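Local coordinates for protein putative NADP oxidoreductase BF3122 (Bacteroides fragilis, PDB 3D1L) that is a putative NADP-dependent oxidoreductase that probably binds its dinucleotide in a Rossmann-type domain, its physiological substrate being unknown, at residues Y72-K77 / Q86-G91; V14-G19 / T60-V65; F139-S144 / A154-L159; N24-L29 / Q52-E57; I105-W110 / Y117-P122. One frame throughout, in Å; residues are numbered along the deposited sequence.

Interaction 1: Y72-K77 / Q86-G91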
# COMPACT_ATOMS: atom_id res chain seq x y z
N TYR B 72 -24.60 -8.16 -22.66
CA TYR B 72 -24.77 -8.70 -21.34
C TYR B 72 -23.39 -8.92 -20.71
O TYR B 72 -22.60 -9.74 -21.19
CB TYR B 72 -25.54 -10.02 -21.43
CG TYR B 72 -26.98 -9.80 -21.86
CD1 TYR B 72 -27.99 -9.64 -20.91
CD2 TYR B 72 -27.33 -9.74 -23.22
CE1 TYR B 72 -29.31 -9.43 -21.28
CE2 TYR B 72 -28.67 -9.54 -23.61
CZ TYR B 72 -29.64 -9.38 -22.62
OH TYR B 72 -30.93 -9.18 -22.93
N ILE B 73 -23.11 -8.15 -19.66
CA ILE B 73 -21.82 -8.21 -18.97
C ILE B 73 -21.96 -9.05 -17.72
O ILE B 73 -22.67 -8.67 -16.79
CB ILE B 73 -21.27 -6.83 -18.61
CG1 ILE B 73 -21.17 -5.93 -19.87
CG2 ILE B 73 -19.87 -7.00 -17.89
CD1 ILE B 73 -20.79 -4.50 -19.60
N VAL B 74 -21.31 -10.21 -17.73
CA VAL B 74 -21.49 -11.20 -16.69
C VAL B 74 -20.27 -11.18 -15.78
O VAL B 74 -19.14 -11.42 -16.22
CB VAL B 74 -21.79 -12.59 -17.30
CG1 VAL B 74 -22.06 -13.61 -16.23
CG2 VAL B 74 -22.96 -12.50 -18.33
N SER B 75 -20.52 -10.84 -14.52
CA SER B 75 -19.50 -10.80 -13.48
C SER B 75 -19.94 -11.71 -12.35
O SER B 75 -20.49 -11.24 -11.35
CB SER B 75 -19.36 -9.37 -12.93
OG SER B 75 -18.89 -8.48 -13.92
N LEU B 76 -19.75 -13.00 -12.49
CA LEU B 76 -20.21 -13.92 -11.48
C LEU B 76 -19.11 -14.94 -11.17
O LEU B 76 -18.26 -15.22 -12.01
CB LEU B 76 -21.50 -14.62 -11.94
CG LEU B 76 -22.85 -13.87 -11.96
CD1 LEU B 76 -24.00 -14.77 -12.42
CD2 LEU B 76 -23.19 -13.24 -10.60
N LYS B 77 -19.13 -15.48 -9.95
CA LYS B 77 -18.24 -16.56 -9.56
C LYS B 77 -18.50 -17.78 -10.45
O LYS B 77 -19.46 -17.79 -11.24
CB LYS B 77 -18.43 -16.91 -8.08
N GLN B 86 -27.79 -20.94 -18.51
CA GLN B 86 -28.89 -21.03 -19.47
C GLN B 86 -30.02 -20.04 -19.15
O GLN B 86 -30.73 -19.60 -20.07
CB GLN B 86 -29.40 -22.46 -19.59
CG GLN B 86 -28.49 -23.37 -20.42
CD GLN B 86 -27.18 -23.70 -19.72
OE1 GLN B 86 -27.15 -24.46 -18.75
NE2 GLN B 86 -26.08 -23.12 -20.20
N GLY B 87 -30.16 -19.70 -17.87
CA GLY B 87 -31.06 -18.66 -17.40
C GLY B 87 -30.57 -17.30 -17.88
O GLY B 87 -31.36 -16.38 -18.09
N ILE B 88 -29.25 -17.18 -18.06
CA ILE B 88 -28.67 -15.97 -18.66
C ILE B 88 -28.90 -15.91 -20.17
O ILE B 88 -29.18 -14.84 -20.72
CB ILE B 88 -27.15 -15.83 -18.38
CG1 ILE B 88 -26.88 -15.62 -16.87
CG2 ILE B 88 -26.52 -14.70 -19.28
CD1 ILE B 88 -25.53 -16.17 -16.39
N VAL B 89 -28.78 -17.06 -20.85
CA VAL B 89 -28.75 -17.06 -22.32
C VAL B 89 -30.06 -17.24 -23.12
O VAL B 89 -30.11 -16.81 -24.27
CB VAL B 89 -27.64 -18.00 -22.90
CG1 VAL B 89 -26.30 -17.73 -22.21
CG2 VAL B 89 -28.03 -19.49 -22.83
N GLU B 90 -31.08 -17.84 -22.51
CA GLU B 90 -32.35 -18.14 -23.23
C GLU B 90 -33.21 -16.91 -23.56
O GLU B 90 -33.27 -15.96 -22.77
CB GLU B 90 -33.18 -19.18 -22.45
CG GLU B 90 -32.66 -20.61 -22.55
CD GLU B 90 -33.40 -21.58 -21.64
OE1 GLU B 90 -33.67 -21.24 -20.46
OE2 GLU B 90 -33.70 -22.70 -22.10
N GLY B 91 -33.86 -16.94 -24.73
CA GLY B 91 -34.76 -15.85 -25.18
C GLY B 91 -34.14 -14.50 -25.55
O GLY B 91 -34.85 -13.46 -25.60

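Interaction 2: V14-G19 / T60-V65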
# COMPACT_ATOMS: atom_id res chain seq x y z
N VAL B 14 -26.97 -4.86 -20.22
CA VAL B 14 -27.40 -5.50 -18.94
C VAL B 14 -26.18 -6.02 -18.16
O VAL B 14 -25.23 -6.58 -18.75
CB VAL B 14 -28.42 -6.63 -19.21
CG1 VAL B 14 -28.75 -7.44 -17.94
CG2 VAL B 14 -29.71 -6.06 -19.84
N LEU B 15 -26.17 -5.80 -16.84
CA LEU B 15 -25.13 -6.38 -15.99
C LEU B 15 -25.69 -7.52 -15.23
O LEU B 15 -26.72 -7.37 -14.54
CB LEU B 15 -24.55 -5.34 -15.02
CG LEU B 15 -24.21 -3.91 -15.47
CD1 LEU B 15 -23.31 -3.39 -14.40
CD2 LEU B 15 -23.49 -3.80 -16.78
N ILE B 16 -25.04 -8.69 -15.34
CA ILE B 16 -25.41 -9.88 -14.59
C ILE B 16 -24.32 -10.01 -13.54
O ILE B 16 -23.20 -10.50 -13.82
CB ILE B 16 -25.52 -11.17 -15.48
CG1 ILE B 16 -26.50 -11.03 -16.67
CG2 ILE B 16 -25.89 -12.36 -14.65
CD1 ILE B 16 -27.93 -10.64 -16.33
N GLY B 17 -24.62 -9.53 -12.34
CA GLY B 17 -23.61 -9.42 -11.30
C GLY B 17 -23.33 -7.95 -10.99
O GLY B 17 -23.21 -7.12 -11.90
N ALA B 18 -23.21 -7.63 -9.70
CA ALA B 18 -23.16 -6.24 -9.26
C ALA B 18 -22.04 -6.01 -8.23
O ALA B 18 -22.16 -5.11 -7.40
CB ALA B 18 -24.51 -5.81 -8.69
N GLY B 19 -20.96 -6.81 -8.30
CA GLY B 19 -19.87 -6.76 -7.32
C GLY B 19 -18.97 -5.56 -7.57
O GLY B 19 -19.40 -4.60 -8.23
N THR B 60 -33.42 -9.64 -8.92
CA THR B 60 -32.63 -10.72 -8.30
C THR B 60 -33.08 -12.07 -8.85
O THR B 60 -32.74 -13.12 -8.30
CB THR B 60 -32.78 -10.76 -6.77
OG1 THR B 60 -34.15 -10.96 -6.44
CG2 THR B 60 -32.30 -9.49 -6.13
N ASP B 61 -33.87 -12.02 -9.93
CA ASP B 61 -34.42 -13.22 -10.53
C ASP B 61 -34.06 -13.19 -11.99
O ASP B 61 -34.49 -12.28 -12.71
CB ASP B 61 -35.95 -13.22 -10.37
CG ASP B 61 -36.62 -14.47 -10.95
OD1 ASP B 61 -35.98 -15.27 -11.65
OD2 ASP B 61 -37.83 -14.64 -10.72
N LEU B 62 -33.28 -14.18 -12.43
CA LEU B 62 -32.85 -14.27 -13.83
C LEU B 62 -34.02 -14.36 -14.81
O LEU B 62 -33.90 -13.95 -15.97
CB LEU B 62 -31.92 -15.45 -14.04
CG LEU B 62 -30.57 -15.31 -13.33
CD1 LEU B 62 -29.81 -16.62 -13.26
CD2 LEU B 62 -29.74 -14.21 -13.99
N ALA B 63 -35.15 -14.88 -14.36
CA ALA B 63 -36.32 -14.99 -15.21
C ALA B 63 -36.89 -13.61 -15.54
O ALA B 63 -37.61 -13.45 -16.51
CB ALA B 63 -37.37 -15.88 -14.54
N GLU B 64 -36.57 -12.62 -14.70
CA GLU B 64 -37.01 -11.24 -14.91
C GLU B 64 -36.01 -10.40 -15.71
O GLU B 64 -36.25 -9.21 -15.96
CB GLU B 64 -37.27 -10.55 -13.57
CG GLU B 64 -38.66 -10.74 -12.97
CD GLU B 64 -38.80 -10.07 -11.60
OE1 GLU B 64 -37.88 -9.33 -11.18
OE2 GLU B 64 -39.86 -10.29 -10.94
N VAL B 65 -34.90 -11.01 -16.12
CA VAL B 65 -33.81 -10.30 -16.82
C VAL B 65 -34.26 -9.82 -18.20
O VAL B 65 -34.81 -10.60 -18.98
CB VAL B 65 -32.53 -11.15 -16.94
CG1 VAL B 65 -31.60 -10.63 -18.06
CG2 VAL B 65 -31.77 -11.16 -15.61

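Interaction 3: F139-S144 / A154-L159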
# COMPACT_ATOMS: atom_id res chain seq x y z
N PHE B 139 -7.45 -2.93 -20.46
CA PHE B 139 -8.70 -3.59 -20.77
C PHE B 139 -8.41 -4.66 -21.83
O PHE B 139 -8.09 -4.32 -22.95
CB PHE B 139 -9.63 -2.56 -21.39
CG PHE B 139 -10.99 -2.51 -20.81
CD1 PHE B 139 -11.88 -3.56 -20.95
CD2 PHE B 139 -11.43 -1.35 -20.18
CE1 PHE B 139 -13.15 -3.47 -20.45
CE2 PHE B 139 -12.70 -1.25 -19.68
CZ PHE B 139 -13.57 -2.29 -19.80
N PHE B 140 -8.53 -5.94 -21.48
CA PHE B 140 -8.27 -7.04 -22.43
C PHE B 140 -9.53 -7.63 -23.01
O PHE B 140 -10.50 -7.91 -22.28
CB PHE B 140 -7.43 -8.11 -21.76
CG PHE B 140 -6.20 -7.55 -21.13
CD1 PHE B 140 -5.04 -7.36 -21.88
CD2 PHE B 140 -6.22 -7.13 -19.80
CE1 PHE B 140 -3.91 -6.82 -21.31
CE2 PHE B 140 -5.10 -6.59 -19.23
CZ PHE B 140 -3.94 -6.43 -19.99
N ILE B 141 -9.50 -7.81 -24.34
CA ILE B 141 -10.69 -8.15 -25.14
C ILE B 141 -10.41 -9.40 -25.93
O ILE B 141 -9.36 -9.54 -26.57
CB ILE B 141 -11.08 -7.02 -26.14
CG1 ILE B 141 -11.42 -5.69 -25.44
CG2 ILE B 141 -12.23 -7.47 -27.12
CD1 ILE B 141 -12.26 -5.77 -24.25
N GLU B 142 -11.38 -10.31 -25.88
CA GLU B 142 -11.43 -11.49 -26.73
C GLU B 142 -12.90 -11.60 -27.16
O GLU B 142 -13.79 -11.21 -26.39
CB GLU B 142 -11.00 -12.72 -25.92
CG GLU B 142 -10.25 -13.79 -26.69
CD GLU B 142 -10.02 -15.04 -25.85
OE1 GLU B 142 -10.32 -14.99 -24.64
OE2 GLU B 142 -9.54 -16.06 -26.39
N ALA B 143 -13.17 -12.07 -28.38
CA ALA B 143 -14.54 -12.34 -28.82
C ALA B 143 -14.62 -13.44 -29.87
O ALA B 143 -13.62 -13.79 -30.49
CB ALA B 143 -15.23 -11.07 -29.31
N SER B 144 -15.82 -13.99 -30.05
CA SER B 144 -16.12 -15.07 -31.01
C SER B 144 -15.93 -14.72 -32.48
O SER B 144 -15.88 -15.61 -33.33
CB SER B 144 -17.55 -15.55 -30.82
OG SER B 144 -18.42 -14.43 -30.91
N ALA B 154 -14.38 -0.99 -29.20
CA ALA B 154 -14.91 0.33 -29.40
C ALA B 154 -15.57 0.81 -28.12
O ALA B 154 -15.38 1.97 -27.73
CB ALA B 154 -15.88 0.35 -30.58
N ILE B 155 -16.32 -0.07 -27.46
CA ILE B 155 -16.91 0.25 -26.16
C ILE B 155 -15.80 0.51 -25.15
O ILE B 155 -15.82 1.55 -24.50
CB ILE B 155 -17.83 -0.87 -25.61
CG1 ILE B 155 -19.07 -1.02 -26.51
CG2 ILE B 155 -18.25 -0.56 -24.16
CD1 ILE B 155 -19.95 -2.22 -26.13
N ALA B 156 -14.85 -0.42 -25.03
CA ALA B 156 -13.75 -0.27 -24.05
C ALA B 156 -12.88 0.98 -24.29
O ALA B 156 -12.45 1.61 -23.33
CB ALA B 156 -12.89 -1.54 -23.96
N SER B 157 -12.67 1.36 -25.56
CA SER B 157 -11.89 2.57 -25.91
C SER B 157 -12.53 3.90 -25.49
O SER B 157 -11.82 4.90 -25.37
CB SER B 157 -11.60 2.61 -27.41
OG SER B 157 -10.79 1.49 -27.78
N THR B 158 -13.84 3.93 -25.28
CA THR B 158 -14.49 5.14 -24.77
C THR B 158 -14.10 5.31 -23.29
O THR B 158 -14.20 6.40 -22.74
CB THR B 158 -16.04 5.13 -24.94
OG1 THR B 158 -16.63 4.15 -24.10
CG2 THR B 158 -16.44 4.83 -26.38
N LEU B 159 -13.63 4.24 -22.67
CA LEU B 159 -13.35 4.27 -21.22
C LEU B 159 -11.86 4.36 -20.89
O LEU B 159 -11.48 5.11 -19.99
CB LEU B 159 -13.96 3.05 -20.52
CG LEU B 159 -15.43 2.67 -20.71
CD1 LEU B 159 -15.74 1.38 -19.97
CD2 LEU B 159 -16.42 3.79 -20.30

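Interaction 4: N24-L29 / Q52-E57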
# COMPACT_ATOMS: atom_id res chain seq x y z
N ASN B 24 -17.87 -0.53 -10.63
CA ASN B 24 -16.98 0.43 -11.25
C ASN B 24 -17.13 0.49 -12.78
O ASN B 24 -17.18 1.57 -13.35
CB ASN B 24 -15.53 0.14 -10.85
CG ASN B 24 -15.22 0.59 -9.42
OD1 ASN B 24 -15.03 1.78 -9.17
ND2 ASN B 24 -15.16 -0.36 -8.48
N LEU B 25 -17.21 -0.67 -13.42
CA LEU B 25 -17.39 -0.73 -14.86
C LEU B 25 -18.74 -0.14 -15.24
O LEU B 25 -18.84 0.53 -16.24
CB LEU B 25 -17.27 -2.17 -15.37
CG LEU B 25 -17.47 -2.44 -16.87
CD1 LEU B 25 -16.51 -1.61 -17.76
CD2 LEU B 25 -17.30 -3.92 -17.18
N ALA B 26 -19.77 -0.40 -14.46
CA ALA B 26 -21.09 0.21 -14.76
C ALA B 26 -21.07 1.72 -14.65
O ALA B 26 -21.62 2.39 -15.50
CB ALA B 26 -22.21 -0.40 -13.89
N LYS B 27 -20.43 2.25 -13.61
CA LYS B 27 -20.36 3.72 -13.43
C LYS B 27 -19.60 4.42 -14.57
O LYS B 27 -20.04 5.46 -15.06
CB LYS B 27 -19.75 4.06 -12.07
CG LYS B 27 -20.71 3.83 -10.88
CD LYS B 27 -19.95 3.63 -9.53
CE LYS B 27 -19.47 4.94 -8.91
NZ LYS B 27 -18.98 4.78 -7.50
N ALA B 28 -18.49 3.82 -15.01
CA ALA B 28 -17.70 4.36 -16.10
C ALA B 28 -18.50 4.37 -17.42
O ALA B 28 -18.46 5.36 -18.15
CB ALA B 28 -16.40 3.59 -16.24
N LEU B 29 -19.24 3.29 -17.70
CA LEU B 29 -20.13 3.25 -18.87
C LEU B 29 -21.22 4.31 -18.82
O LEU B 29 -21.42 5.03 -19.78
CB LEU B 29 -20.75 1.88 -19.03
CG LEU B 29 -19.77 0.75 -19.39
CD1 LEU B 29 -20.37 -0.63 -19.02
CD2 LEU B 29 -19.42 0.85 -20.87
N GLN B 52 -29.34 2.16 -8.65
CA GLN B 52 -29.58 3.57 -8.32
C GLN B 52 -28.47 4.47 -8.81
O GLN B 52 -28.71 5.64 -9.10
CB GLN B 52 -29.61 3.75 -6.83
CG GLN B 52 -30.87 3.36 -6.19
CD GLN B 52 -30.76 3.61 -4.71
OE1 GLN B 52 -31.06 2.72 -3.91
NE2 GLN B 52 -30.29 4.81 -4.34
N LYS B 53 -27.24 3.94 -8.84
CA LYS B 53 -26.09 4.73 -9.24
C LYS B 53 -26.11 5.03 -10.74
O LYS B 53 -25.57 6.04 -11.19
CB LYS B 53 -24.78 4.04 -8.84
CG LYS B 53 -24.53 4.05 -7.32
CD LYS B 53 -23.49 3.00 -6.93
CE LYS B 53 -23.29 2.90 -5.41
NZ LYS B 53 -22.26 1.82 -5.12
N VAL B 54 -26.73 4.15 -11.52
CA VAL B 54 -26.60 4.20 -12.97
C VAL B 54 -27.97 4.27 -13.60
O VAL B 54 -28.15 3.95 -14.80
CB VAL B 54 -25.84 2.97 -13.54
CG1 VAL B 54 -24.38 2.96 -13.02
CG2 VAL B 54 -26.56 1.67 -13.19
N GLU B 55 -28.93 4.70 -12.77
CA GLU B 55 -30.33 4.90 -13.15
C GLU B 55 -30.94 3.74 -13.91
O GLU B 55 -31.53 3.95 -14.95
CB GLU B 55 -30.49 6.22 -13.94
CG GLU B 55 -30.15 7.43 -13.09
CD GLU B 55 -30.21 8.72 -13.85
OE1 GLU B 55 -29.22 9.07 -14.54
OE2 GLU B 55 -31.24 9.42 -13.73
N ALA B 56 -30.81 2.53 -13.36
CA ALA B 56 -31.23 1.28 -14.02
C ALA B 56 -32.31 0.58 -13.25
O ALA B 56 -32.44 0.81 -12.05
CB ALA B 56 -30.02 0.32 -14.13
N GLU B 57 -33.05 -0.31 -13.91
CA GLU B 57 -33.94 -1.27 -13.24
C GLU B 57 -33.08 -2.34 -12.60
O GLU B 57 -31.91 -2.45 -12.93
CB GLU B 57 -34.87 -1.97 -14.25
CG GLU B 57 -35.82 -1.05 -15.01
CD GLU B 57 -36.91 -1.82 -15.75
OE1 GLU B 57 -36.67 -3.00 -16.15
OE2 GLU B 57 -38.01 -1.26 -15.94

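Interaction 5: I105-W110 / Y117-P122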
# COMPACT_ATOMS: atom_id res chain seq x y z
N ILE B 105 -11.04 -17.25 -16.43
CA ILE B 105 -12.05 -18.12 -17.04
C ILE B 105 -11.88 -18.03 -18.56
O ILE B 105 -11.86 -16.94 -19.11
CB ILE B 105 -13.48 -17.70 -16.66
CG1 ILE B 105 -13.74 -17.90 -15.17
CG2 ILE B 105 -14.53 -18.49 -17.45
CD1 ILE B 105 -15.16 -17.38 -14.77
N PRO B 106 -11.76 -19.19 -19.23
CA PRO B 106 -11.58 -19.15 -20.69
C PRO B 106 -12.81 -18.60 -21.39
O PRO B 106 -13.92 -18.72 -20.87
CB PRO B 106 -11.37 -20.62 -21.07
CG PRO B 106 -11.88 -21.40 -19.94
CD PRO B 106 -11.81 -20.57 -18.71
N MSE B 107 -12.62 -17.98 -22.56
CA MSE B 107 -13.75 -17.52 -23.36
C MSE B 107 -14.68 -18.65 -23.76
O MSE B 107 -15.88 -18.43 -23.93
CB MSE B 107 -13.28 -16.81 -24.62
CG MSE B 107 -14.39 -16.19 -25.44
SE MSE B 107 -13.73 -15.27 -27.02
CE MSE B 107 -13.16 -16.78 -28.08
N ASN B 108 -14.13 -19.86 -23.89
CA ASN B 108 -14.88 -21.02 -24.43
C ASN B 108 -16.05 -21.48 -23.57
O ASN B 108 -16.84 -22.30 -24.02
CB ASN B 108 -13.94 -22.20 -24.77
CG ASN B 108 -13.26 -22.81 -23.54
OD1 ASN B 108 -13.74 -22.70 -22.41
ND2 ASN B 108 -12.12 -23.47 -23.76
N VAL B 109 -16.17 -20.96 -22.35
CA VAL B 109 -17.38 -21.24 -21.57
C VAL B 109 -18.63 -21.03 -22.40
O VAL B 109 -19.54 -21.85 -22.39
CB VAL B 109 -17.46 -20.43 -20.24
CG1 VAL B 109 -16.37 -20.83 -19.38
CG2 VAL B 109 -17.38 -18.90 -20.47
N TRP B 110 -18.66 -19.93 -23.15
CA TRP B 110 -19.83 -19.57 -23.95
C TRP B 110 -20.09 -20.39 -25.20
O TRP B 110 -21.19 -20.35 -25.73
CB TRP B 110 -19.70 -18.12 -24.40
CG TRP B 110 -19.61 -17.14 -23.29
CD1 TRP B 110 -18.53 -16.37 -22.95
CD2 TRP B 110 -20.66 -16.78 -22.40
NE1 TRP B 110 -18.85 -15.56 -21.89
CE2 TRP B 110 -20.15 -15.79 -21.53
CE3 TRP B 110 -21.99 -17.20 -22.24
CZ2 TRP B 110 -20.92 -15.21 -20.52
CZ3 TRP B 110 -22.75 -16.63 -21.22
CH2 TRP B 110 -22.21 -15.64 -20.38
N TYR B 117 -20.20 -13.92 -28.33
CA TYR B 117 -19.68 -14.03 -26.97
C TYR B 117 -18.23 -13.56 -26.93
O TYR B 117 -17.59 -13.41 -27.98
CB TYR B 117 -19.83 -15.46 -26.45
CG TYR B 117 -19.09 -16.51 -27.24
CD1 TYR B 117 -17.74 -16.77 -27.00
CD2 TYR B 117 -19.74 -17.27 -28.21
CE1 TYR B 117 -17.04 -17.73 -27.72
CE2 TYR B 117 -19.07 -18.26 -28.94
CZ TYR B 117 -17.72 -18.48 -28.69
OH TYR B 117 -17.03 -19.44 -29.39
N GLY B 118 -17.70 -13.35 -25.73
CA GLY B 118 -16.37 -12.80 -25.59
C GLY B 118 -16.00 -12.55 -24.15
O GLY B 118 -16.73 -12.93 -23.24
N VAL B 119 -14.84 -11.94 -23.95
CA VAL B 119 -14.32 -11.62 -22.63
C VAL B 119 -14.02 -10.13 -22.67
O VAL B 119 -13.46 -9.64 -23.64
CB VAL B 119 -13.04 -12.42 -22.31
CG1 VAL B 119 -12.47 -12.03 -20.94
CG2 VAL B 119 -13.33 -13.91 -22.35
N PHE B 120 -14.44 -9.42 -21.64
CA PHE B 120 -14.36 -7.97 -21.55
C PHE B 120 -13.69 -7.70 -20.19
O PHE B 120 -14.39 -7.48 -19.20
CB PHE B 120 -15.79 -7.45 -21.55
CG PHE B 120 -15.95 -6.00 -21.87
CD1 PHE B 120 -15.53 -5.47 -23.09
CD2 PHE B 120 -16.62 -5.17 -20.98
CE1 PHE B 120 -15.71 -4.13 -23.39
CE2 PHE B 120 -16.83 -3.82 -21.28
CZ PHE B 120 -16.38 -3.30 -22.49
N TYR B 121 -12.35 -7.76 -20.15
CA TYR B 121 -11.60 -7.84 -18.87
C TYR B 121 -10.81 -6.56 -18.50
O TYR B 121 -9.73 -6.35 -19.00
CB TYR B 121 -10.62 -9.02 -18.94
CG TYR B 121 -9.72 -9.21 -17.72
CD1 TYR B 121 -10.25 -9.32 -16.41
CD2 TYR B 121 -8.34 -9.38 -17.88
CE1 TYR B 121 -9.41 -9.51 -15.31
CE2 TYR B 121 -7.50 -9.59 -16.80
CZ TYR B 121 -8.03 -9.66 -15.53
OH TYR B 121 -7.16 -9.88 -14.50
N PRO B 122 -11.38 -5.69 -17.65
CA PRO B 122 -10.58 -4.58 -17.15
C PRO B 122 -9.78 -5.02 -15.92
O PRO B 122 -10.37 -5.43 -14.93
CB PRO B 122 -11.62 -3.52 -16.77
CG PRO B 122 -12.88 -4.30 -16.42
CD PRO B 122 -12.78 -5.65 -17.16

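Interaction 1: Y72-K77 / Q86-G91
I88 meets V74 and L76 with two separate branches, so that one helical side chain is fitted against two residues two places apart in the other segment. Its short branch faces V74, with CG2 of I88 4.3 Å from CG2 of V74. Its long branch runs to L76, where CD1 of I88 ends 4.5 Å from CD1 of L76, a looser touch of methyl groups. The division follows from the I88 torsions: CG2 lies anti to the backbone N, while CG1 stands beside that nitrogen (chi1 -66°) and carries CD1 on outward in an extended arm. V74 answers with the methyl that lies anti to its own carbonyl carbon, because CG1 has taken the place anti to N (chi1 -176°). L76 reaches in from the loop beyond the strand. Y72 also directs its CB to this side, but its ring comes no nearer than 5.2 Å to the helical segment and lies instead against V14.

The contact is wholly apolar, held by dispersion and by burial of V74 and I88. M98 of the next strand also packs on I88. Strand 71-74, helix 78-89 and strand 97-100 form a beta-alpha-beta unit, and packing of the helix end back on the strand is characteristic of such a crossover in a Rossmann-type fold.

Interaction 2: V14-G19 / T60-V65
I16 is bent at both of its torsions, and the methyl at its end sits against the fork of V65: CD1 of I16 is 3.9 Å from CG2 of V65 and 4.1 Å from its CG1. Both torsions of I16 are near -56°, so CG1 stands beside the backbone N and CD1 turns back instead of running straight out from the strand. The two side chains meet at a slant. CG2 of I16, the branch anti to N, is left for L62, whose CD2 lies 4.3 Å away. Two residues earlier on the strand, V14 adds its CG1 at 4.3 Å from CG1 of V65. The packing is purely apolar, and V14, I16 and V65 are all buried.

What presents L62 and V65 is a short 3-10 segment, 62-64, opened by an Asx turn: the A63 amide N donates to OD1 of D61 over 2.9 Å, arriving 51° out of the carboxylate plane. V65 N in turn bonds L62 O at 3.1 Å, consistent with both apolar side chains facing the strand. L84 and I88 of helix 78-89 lie on the same patch, touching L62 and I16. Immediately after I16 the chain enters G17-A18-G19, with G17 at positive phi (113°). Strand, glycine-rich turn and following helix fit the GxGxxA pattern of dinucleotide-binding Rossmann folds, consistent with a role in cofactor binding here.

Interaction 3: F139-S144 / A154-L159
The first strand and the helix end of a beta-alpha-beta unit, strand 139-143, helix 146-157 and strand 163-165, are packed together by F139, I141, A156 and L159. At the heart of the contact is a CH-pi interaction: CB of A156 stands over the middle of the F139 ring, 3.8 Å from the ring centroid and only 13° off the normal. The ring presents its face to the methyl with chi1 at -131°, well away from a staggered value. L159 comes at the same ring from an oblique direction, its CD1 4.0 Å from CE2 of F139. CD1 of I141 is the second strand group to reach the methyl, 4.3 Å from A156 CB, so two residues of the same strand face share it.

The chain around A156 is tied down by polar bonds. I155 O accepts twice from T158, from its hydroxyl OG1 at 2.8 Å, in the carbonyl plane, and from its backbone N at 3.2 Å. A156 O receives the L159 N over 3.0 Å, which helps place the leucine beside the ring.

All four touching residues are buried between elements of the fold. L25 and L29 of helix 20-31 cover L159, and L25 also reaches F139. The F139 ring meets that of F120 on the adjacent strand 117-122, while the other side of strand 139-143 carries F140, which packs on V205 of the second subunit.

Interaction 4: N24-L29 / Q52-E57
K27 NZ forms a salt bridge with E131 OE2, and the K27 chain crosses that of K53 at a slant, touching it where CD of K27 lies 4.4 Å from CD of K53. The two ammonium nitrogens, K27 NZ and K53 NZ, are 5.0 Å from each other; this like-charge approach is probably eased by the glutamate. The K27 chain bends at chi3 (79°) before its nitrogen meets E131.

Closer to the helix backbone the contact is apolar and tighter. V54 pushes CG1 against the backbone of helix 20-31, 3.8 Å from A26 O, and against the A26 side chain, 4.1 Å from its CB. The same methyl is 4.3 Å from CG of K27, so one valine branch touches both A26 and K27. It points there because CG1 lies anti to its own carbonyl carbon (chi1 -63°). E55, the next residue, adopts positive phi and bonds Y30 OH through OE1, binding the chain after helix 44-53 to helix 20-31.

V54 and L29 both also rest on I36 of strand 35-40. Side-by-side helices covering one face of the first strands are characteristic of a Rossmann-type nucleotide-binding domain.

Interaction 5: I105-W110 / Y117-P122
Y117 receives W110 over its ring and M107 at its rim. The first contact is close: CB of W110 lies 3.3 Å from CG of Y117, and the W110 carbonyl carbon and oxygen stand over the same face. The indole is slanted against the phenol, its five-membered ring tilted by 32°, and the two side chains slide past each other in opposite directions. M107, a selenomethionine, comes in with CG in the plane of the Y117 ring, 3.7 Å from CD1. SE lies 5.3 Å from the ring centroid, obliquely placed in a Met-aromatic contact, and 3.9 Å from CA of G118; the bend at chi3 (71°) then turns the terminal CE toward CE1 of Y117. CB of M107 also packs against CG2 of V119 at 3.7 Å.

Y117 reaches this position with its CG lodged between the backbone N and the carbonyl carbon (chi1 61°), which turns the ring toward the 3-10 segment 107-110. Outward from there, M107 N is bonded to S168 OG, and P106 O accepts from H100 NE2. The indole meets the H100 ring at a low angle and F81 edge-to-face.

Strand 117-122 lies between 97-100, which runs parallel to it, and 139-143, which is antiparallel. Segment 105-110 belongs to the connection from 97-100 and packs on the start of strand 117-122; R171 of helix 168-198 also touches V119.

Interactions 1 and 2 share one side of the sheet, through neighbouring strands 71-74 and 12-16, and are purely apolar; I73 pairs with V14 and I16 through backbone bonds, and L76 CD1 packs on I16 CG2 (3.8 Å). Interactions 3 and 4 lie on the other side, where L25 and L29 of helix 20-31 meet F139, I155 and L159, joining the Rossmann-type half to the strand-helix unit of 139-159. Interaction 3 is a buried CH-pi core, whereas interaction 4 is only partly buried and ends in lysines. Interaction 5, a loop packed on the start of inner strand 117-122, is the most aromatic; W110 also touches V74 and V89, and V119 N bonds E142 O of interaction 3.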